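Local coordinates for tRNA dimethylallyltransferase (Staphylococcus epidermidis ATCC 12228, PDB 3D3Q), which probably transfers a dimethylallyl group from dimethylallyl diphosphate to adenine 37 of tRNAs that read codons beginning with uridine, at residues K6-K20 with Q191-M205. Residues are numbered along the deposited sequence; the frame is centred on the assembly and turned at random.
Sequences KPFLIVIVGPTASGK and QFTENYDTLLIGIEM
The Tyr196 ring takes Leu9 CD2 over one face, while Pro7 CG meets its edge, near the ring plane. On the other side of the sheet, the Phe8 ring has Leu199 CD2 at its edge, with CZ 3.9 Å from that methyl. The Asp197 carboxylate lies at the Phe8 edge too, its plane turned 63° from the ring; its OD2 is engaged by Arg314.

Strands 8-13 and 197-204 run parallel, Phe8 in register with Asp197 and Val13 with Gly202. Pro7 O receives Asp197 N from above its carbonyl plane, whereas Val11 O takes Ile201 N almost head-on at 2.8 Å. Further along the Phe8 face, Ile10 and Leu199 lie side by side, as do Ile12 and Ile201; on the face of Leu9 and Val11, Leu200 CD1 rests on Val11 CG1. Lys6 crosses Glu194 at about a right angle, its NZ salt-bridged to OE1 (2.8 Å) from above the carboxylate plane.

A parallel strand running into a Walker A loop and helix 20-30 exemplifies the P-loop NTPase fold; here the loop is predicted to bind ATP. Ile203 CG1, anti to the carbonyl carbon (chi1 -55°), lays CD1 against backbone from Ser18 to Lys20, while Lys20 NZ donates a hydrogen bond to Gly14 O (2.9 Å). Strand 98-102 adjoins 8-13, strand 291-294 flanks 197-204, helix 300-314 packs on Phe8 and Leu199, and helix 207-224 meets Pro15 and Met205.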
loop_
_atom_site.group_PDB
_atom_site.type_symbol
_atom_site.label_atom_id
_atom_site.label_comp_id
_atom_site.label_asym_id
_atom_site.label_seq_id
_atom_site.Cartn_x
_atom_site.Cartn_y
_atom_site.Cartn_z
ATOM N N LYS A 6 -7.144 21.545 6.877
ATOM C CA LYS A 6 -7.129 20.297 6.062
ATOM C C LYS A 6 -8.040 19.248 6.682
ATOM O O LYS A 6 -8.064 19.065 7.906
ATOM C CB LYS A 6 -5.715 19.732 5.983
ATOM C CG LYS A 6 -4.697 20.698 5.474
ATOM C CD LYS A 6 -3.293 20.257 5.836
ATOM C CE LYS A 6 -2.287 21.346 5.454
ATOM N NZ LYS A 6 -0.870 21.020 5.798
ATOM N N PRO A 7 -8.811 18.542 5.844
ATOM C CA PRO A 7 -9.727 17.497 6.320
ATOM C C PRO A 7 -9.020 16.230 6.836
ATOM O O PRO A 7 -8.018 15.782 6.269
ATOM C CB PRO A 7 -10.593 17.207 5.093
ATOM C CG PRO A 7 -9.667 17.499 3.954
ATOM C CD PRO A 7 -8.972 18.769 4.399
ATOM N N PHE A 8 -9.552 15.658 7.913
ATOM C CA PHE A 8 -8.979 14.451 8.489
ATOM C C PHE A 8 -9.243 13.255 7.583
ATOM O O PHE A 8 -10.363 13.065 7.104
ATOM C CB PHE A 8 -9.572 14.175 9.875
ATOM C CG PHE A 8 -8.919 13.029 10.594
ATOM C CD1 PHE A 8 -7.573 13.092 10.944
ATOM C CD2 PHE A 8 -9.632 11.888 10.912
ATOM C CE1 PHE A 8 -6.949 12.032 11.604
ATOM C CE2 PHE A 8 -9.014 10.824 11.573
ATOM C CZ PHE A 8 -7.664 10.904 11.917
ATOM N N LEU A 9 -8.201 12.455 7.361
ATOM C CA LEU A 9 -8.292 11.262 6.522
ATOM C C LEU A 9 -7.440 10.113 7.068
ATOM O O LEU A 9 -6.294 10.339 7.449
ATOM C CB LEU A 9 -7.807 11.583 5.114
ATOM C CG LEU A 9 -7.851 10.408 4.150
ATOM C CD1 LEU A 9 -9.271 10.145 3.719
ATOM C CD2 LEU A 9 -7.004 10.728 2.955
ATOM N N ILE A 10 -7.987 8.895 7.113
ATOM C CA ILE A 10 -7.220 7.728 7.579
ATOM C C ILE A 10 -6.809 6.941 6.351
ATOM O O ILE A 10 -7.611 6.763 5.437
ATOM C CB ILE A 10 -8.042 6.731 8.471
ATOM C CG1 ILE A 10 -8.498 7.380 9.778
ATOM C CG2 ILE A 10 -7.165 5.544 8.853
ATOM C CD1 ILE A 10 -7.363 7.679 10.719
ATOM N N VAL A 11 -5.566 6.478 6.311
ATOM C CA VAL A 11 -5.106 5.684 5.162
ATOM C C VAL A 11 -4.442 4.389 5.685
ATOM O O VAL A 11 -3.459 4.433 6.437
ATOM C CB VAL A 11 -4.087 6.487 4.268
ATOM C CG1 VAL A 11 -3.820 5.748 2.974
ATOM C CG2 VAL A 11 -4.619 7.863 3.967
ATOM N N ILE A 12 -4.988 3.242 5.286
ATOM C CA ILE A 12 -4.481 1.947 5.725
ATOM C C ILE A 12 -4.005 1.110 4.542
ATOM O O ILE A 12 -4.804 0.452 3.869
ATOM C CB ILE A 12 -5.572 1.165 6.492
ATOM C CG1 ILE A 12 -6.113 2.037 7.627
ATOM C CG2 ILE A 12 -4.995 -0.112 7.068
ATOM C CD1 ILE A 12 -7.306 1.450 8.348
ATOM N N VAL A 13 -2.699 1.143 4.290
ATOM C CA VAL A 13 -2.110 0.397 3.184
ATOM C C VAL A 13 -1.479 -0.868 3.713
ATOM O O VAL A 13 -1.226 -0.979 4.901
ATOM C CB VAL A 13 -1.019 1.217 2.463
ATOM C CG1 VAL A 13 -1.627 2.451 1.807
ATOM C CG2 VAL A 13 0.052 1.622 3.449
ATOM N N GLY A 14 -1.225 -1.822 2.832
ATOM C CA GLY A 14 -0.627 -3.067 3.267
ATOM C C GLY A 14 -0.812 -4.110 2.190
ATOM O O GLY A 14 -1.696 -3.983 1.354
ATOM N N PRO A 15 0.009 -5.166 2.189
ATOM C CA PRO A 15 -0.133 -6.199 1.160
ATOM C C PRO A 15 -1.500 -6.880 1.182
ATOM O O PRO A 15 -2.185 -6.858 2.199
ATOM C CB PRO A 15 1.024 -7.147 1.472
ATOM C CG PRO A 15 1.207 -6.989 2.950
ATOM C CD PRO A 15 1.083 -5.505 3.141
ATOM N N THR A 16 -1.892 -7.457 0.048
ATOM C CA THR A 16 -3.173 -8.143 -0.077
ATOM C C THR A 16 -3.438 -9.107 1.080
ATOM O O THR A 16 -2.555 -9.863 1.487
ATOM C CB THR A 16 -3.255 -8.965 -1.366
ATOM O OG1 THR A 16 -2.978 -8.130 -2.486
ATOM C CG2 THR A 16 -4.641 -9.555 -1.514
ATOM N N ALA A 17 -4.666 -9.088 1.593
ATOM C CA ALA A 17 -5.042 -9.959 2.696
ATOM C C ALA A 17 -4.017 -9.909 3.831
ATOM O O ALA A 17 -3.480 -10.941 4.251
ATOM C CB ALA A 17 -5.191 -11.397 2.202
ATOM N N SER A 18 -3.733 -8.708 4.317
ATOM C CA SER A 18 -2.784 -8.548 5.402
ATOM C C SER A 18 -3.554 -7.985 6.580
ATOM O O SER A 18 -2.978 -7.618 7.605
ATOM C CB SER A 18 -1.690 -7.574 5.020
ATOM O OG SER A 18 -2.231 -6.282 4.957
ATOM N N GLY A 19 -4.869 -7.920 6.428
ATOM C CA GLY A 19 -5.700 -7.382 7.490
ATOM C C GLY A 19 -6.061 -5.914 7.306
ATOM O O GLY A 19 -6.850 -5.352 8.064
ATOM N N LYS A 20 -5.487 -5.278 6.298
ATOM C CA LYS A 20 -5.799 -3.888 6.082
ATOM C C LYS A 20 -7.310 -3.735 5.858
ATOM O O LYS A 20 -7.943 -2.841 6.423
ATOM C CB LYS A 20 -5.006 -3.328 4.898
ATOM C CG LYS A 20 -5.290 -4.022 3.591
ATOM C CD LYS A 20 -4.577 -3.389 2.417
ATOM C CE LYS A 20 -4.998 -4.122 1.157
ATOM N NZ LYS A 20 -4.184 -3.760 -0.039
ATOM N N GLN A 191 5.222 18.124 3.132
ATOM C CA GLN A 191 4.573 18.817 4.228
ATOM C C GLN A 191 3.755 20.020 3.770
ATOM O O GLN A 191 2.803 20.431 4.429
ATOM C CB GLN A 191 5.632 19.268 5.216
ATOM C CG GLN A 191 5.110 20.022 6.399
ATOM C CD GLN A 191 6.239 20.698 7.142
ATOM O OE1 GLN A 191 6.858 21.639 6.624
ATOM N NE2 GLN A 191 6.536 20.211 8.351
ATOM N N PHE A 192 4.118 20.579 2.628
ATOM C CA PHE A 192 3.417 21.747 2.139
ATOM C C PHE A 192 2.430 21.460 1.030
ATOM O O PHE A 192 1.488 22.228 0.838
ATOM C CB PHE A 192 4.431 22.790 1.666
ATOM C CG PHE A 192 3.808 24.037 1.096
ATOM C CD1 PHE A 192 2.987 24.846 1.878
ATOM C CD2 PHE A 192 4.057 24.409 -0.227
ATOM C CE1 PHE A 192 2.427 26.001 1.353
ATOM C CE2 PHE A 192 3.501 25.561 -0.760
ATOM C CZ PHE A 192 2.685 26.358 0.031
ATOM N N THR A 193 2.652 20.376 0.291
ATOM C CA THR A 193 1.759 20.024 -0.811
ATOM C C THR A 193 0.717 19.018 -0.389
ATOM O O THR A 193 0.023 18.458 -1.234
ATOM C CB THR A 193 2.481 19.372 -2.000
ATOM O OG1 THR A 193 3.878 19.673 -1.962
ATOM C CG2 THR A 193 1.896 19.890 -3.290
ATOM N N GLU A 194 0.614 18.782 0.914
ATOM C CA GLU A 194 -0.347 17.809 1.424
ATOM C C GLU A 194 -1.774 18.328 1.449
ATOM O O GLU A 194 -2.042 19.412 1.945
ATOM C CB GLU A 194 0.045 17.341 2.822
ATOM C CG GLU A 194 0.161 18.455 3.830
ATOM C CD GLU A 194 0.521 17.940 5.212
ATOM O OE1 GLU A 194 0.827 18.778 6.102
ATOM O OE2 GLU A 194 0.492 16.698 5.411
ATOM N N ASN A 195 -2.688 17.523 0.926
ATOM C CA ASN A 195 -4.066 17.906 0.862
ATOM C C ASN A 195 -4.862 17.537 2.082
ATOM O O ASN A 195 -5.904 18.122 2.328
ATOM C CB ASN A 195 -4.716 17.295 -0.365
ATOM C CG ASN A 195 -3.983 17.658 -1.641
ATOM O OD1 ASN A 195 -3.492 18.780 -1.785
ATOM N ND2 ASN A 195 -3.898 16.709 -2.573
ATOM N N TYR A 196 -4.392 16.577 2.861
ATOM C CA TYR A 196 -5.156 16.181 4.030
ATOM C C TYR A 196 -4.334 15.993 5.286
ATOM O O TYR A 196 -3.117 15.830 5.231
ATOM C CB TYR A 196 -5.912 14.876 3.743
ATOM C CG TYR A 196 -6.639 14.851 2.418
ATOM C CD1 TYR A 196 -6.006 14.409 1.256
ATOM C CD2 TYR A 196 -7.969 15.262 2.329
ATOM C CE1 TYR A 196 -6.692 14.371 0.037
ATOM C CE2 TYR A 196 -8.658 15.234 1.121
ATOM C CZ TYR A 196 -8.022 14.788 -0.015
ATOM O OH TYR A 196 -8.735 14.755 -1.187
ATOM N N ASP A 197 -5.029 16.029 6.420
ATOM C CA ASP A 197 -4.416 15.801 7.727
ATOM C C ASP A 197 -4.368 14.276 7.848
ATOM O O ASP A 197 -5.069 13.681 8.677
ATOM C CB ASP A 197 -5.301 16.363 8.842
ATOM C CG ASP A 197 -4.840 15.921 10.218
ATOM O OD1 ASP A 197 -5.627 15.998 11.185
ATOM O OD2 ASP A 197 -3.675 15.486 10.332
ATOM N N THR A 198 -3.531 13.652 7.023
ATOM C CA THR A 198 -3.420 12.192 6.954
ATOM C C THR A 198 -2.858 11.427 8.146
ATOM O O THR A 198 -1.972 11.895 8.851
ATOM C CB THR A 198 -2.604 11.761 5.697
ATOM O OG1 THR A 198 -1.207 11.968 5.938
ATOM C CG2 THR A 198 -3.026 12.577 4.470
ATOM N N LEU A 199 -3.411 10.240 8.354
ATOM C CA LEU A 199 -2.970 9.342 9.407
ATOM C C LEU A 199 -2.610 8.065 8.650
ATOM O O LEU A 199 -3.331 7.075 8.684
ATOM C CB LEU A 199 -4.098 9.086 10.410
ATOM C CG LEU A 199 -3.859 8.046 11.514
ATOM C CD1 LEU A 199 -2.422 8.067 12.023
ATOM C CD2 LEU A 199 -4.834 8.334 12.630
ATOM N N LEU A 200 -1.490 8.122 7.941
ATOM C CA LEU A 200 -1.030 7.021 7.120
ATOM C C LEU A 200 -0.446 5.861 7.909
ATOM O O LEU A 200 0.609 5.987 8.526
ATOM C CB LEU A 200 -0.004 7.545 6.123
ATOM C CG LEU A 200 0.467 6.625 5.010
ATOM C CD1 LEU A 200 -0.678 6.300 4.056
ATOM C CD2 LEU A 200 1.594 7.318 4.258
ATOM N N ILE A 201 -1.139 4.727 7.884
ATOM C CA ILE A 201 -0.671 3.547 8.601
ATOM C C ILE A 201 -0.531 2.351 7.638
ATOM O O ILE A 201 -1.319 2.178 6.704
ATOM C CB ILE A 201 -1.615 3.193 9.819
ATOM C CG1 ILE A 201 -2.827 2.416 9.364
ATOM C CG2 ILE A 201 -2.135 4.449 10.485
ATOM C CD1 ILE A 201 -2.660 0.959 9.547
ATOM N N GLY A 202 0.501 1.543 7.863
ATOM C CA GLY A 202 0.747 0.386 7.024
ATOM C C GLY A 202 1.006 -0.864 7.841
ATOM O O GLY A 202 1.568 -0.790 8.932
ATOM N N ILE A 203 0.579 -2.010 7.321
ATOM C CA ILE A 203 0.779 -3.285 7.999
ATOM C C ILE A 203 2.001 -3.955 7.400
ATOM O O ILE A 203 2.033 -4.267 6.211
ATOM C CB ILE A 203 -0.420 -4.205 7.818
ATOM C CG1 ILE A 203 -1.697 -3.501 8.270
ATOM C CG2 ILE A 203 -0.212 -5.463 8.624
ATOM C CD1 ILE A 203 -2.944 -4.321 8.025
ATOM N N GLU A 204 3.002 -4.182 8.233
ATOM C CA GLU A 204 4.251 -4.770 7.781
ATOM C C GLU A 204 4.460 -6.201 8.279
ATOM O O GLU A 204 3.714 -6.696 9.115
ATOM C CB GLU A 204 5.399 -3.892 8.270
ATOM C CG GLU A 204 6.769 -4.278 7.758
ATOM C CD GLU A 204 7.878 -3.782 8.660
ATOM O OE1 GLU A 204 7.920 -4.225 9.834
ATOM O OE2 GLU A 204 8.695 -2.954 8.192
HETATM N N MSE A 205 5.491 -6.858 7.765
HETATM C CA MSE A 205 5.804 -8.211 8.176
HETATM C C MSE A 205 7.100 -8.632 7.504
HETATM O O MSE A 205 7.512 -8.028 6.518
HETATM C CB MSE A 205 4.661 -9.146 7.798
HETATM C CG MSE A 205 4.295 -9.064 6.335
HETATM SE SE MSE A 205 2.541 -9.796 5.952
HETATM C CE MSE A 205 2.999 -11.671 6.126
#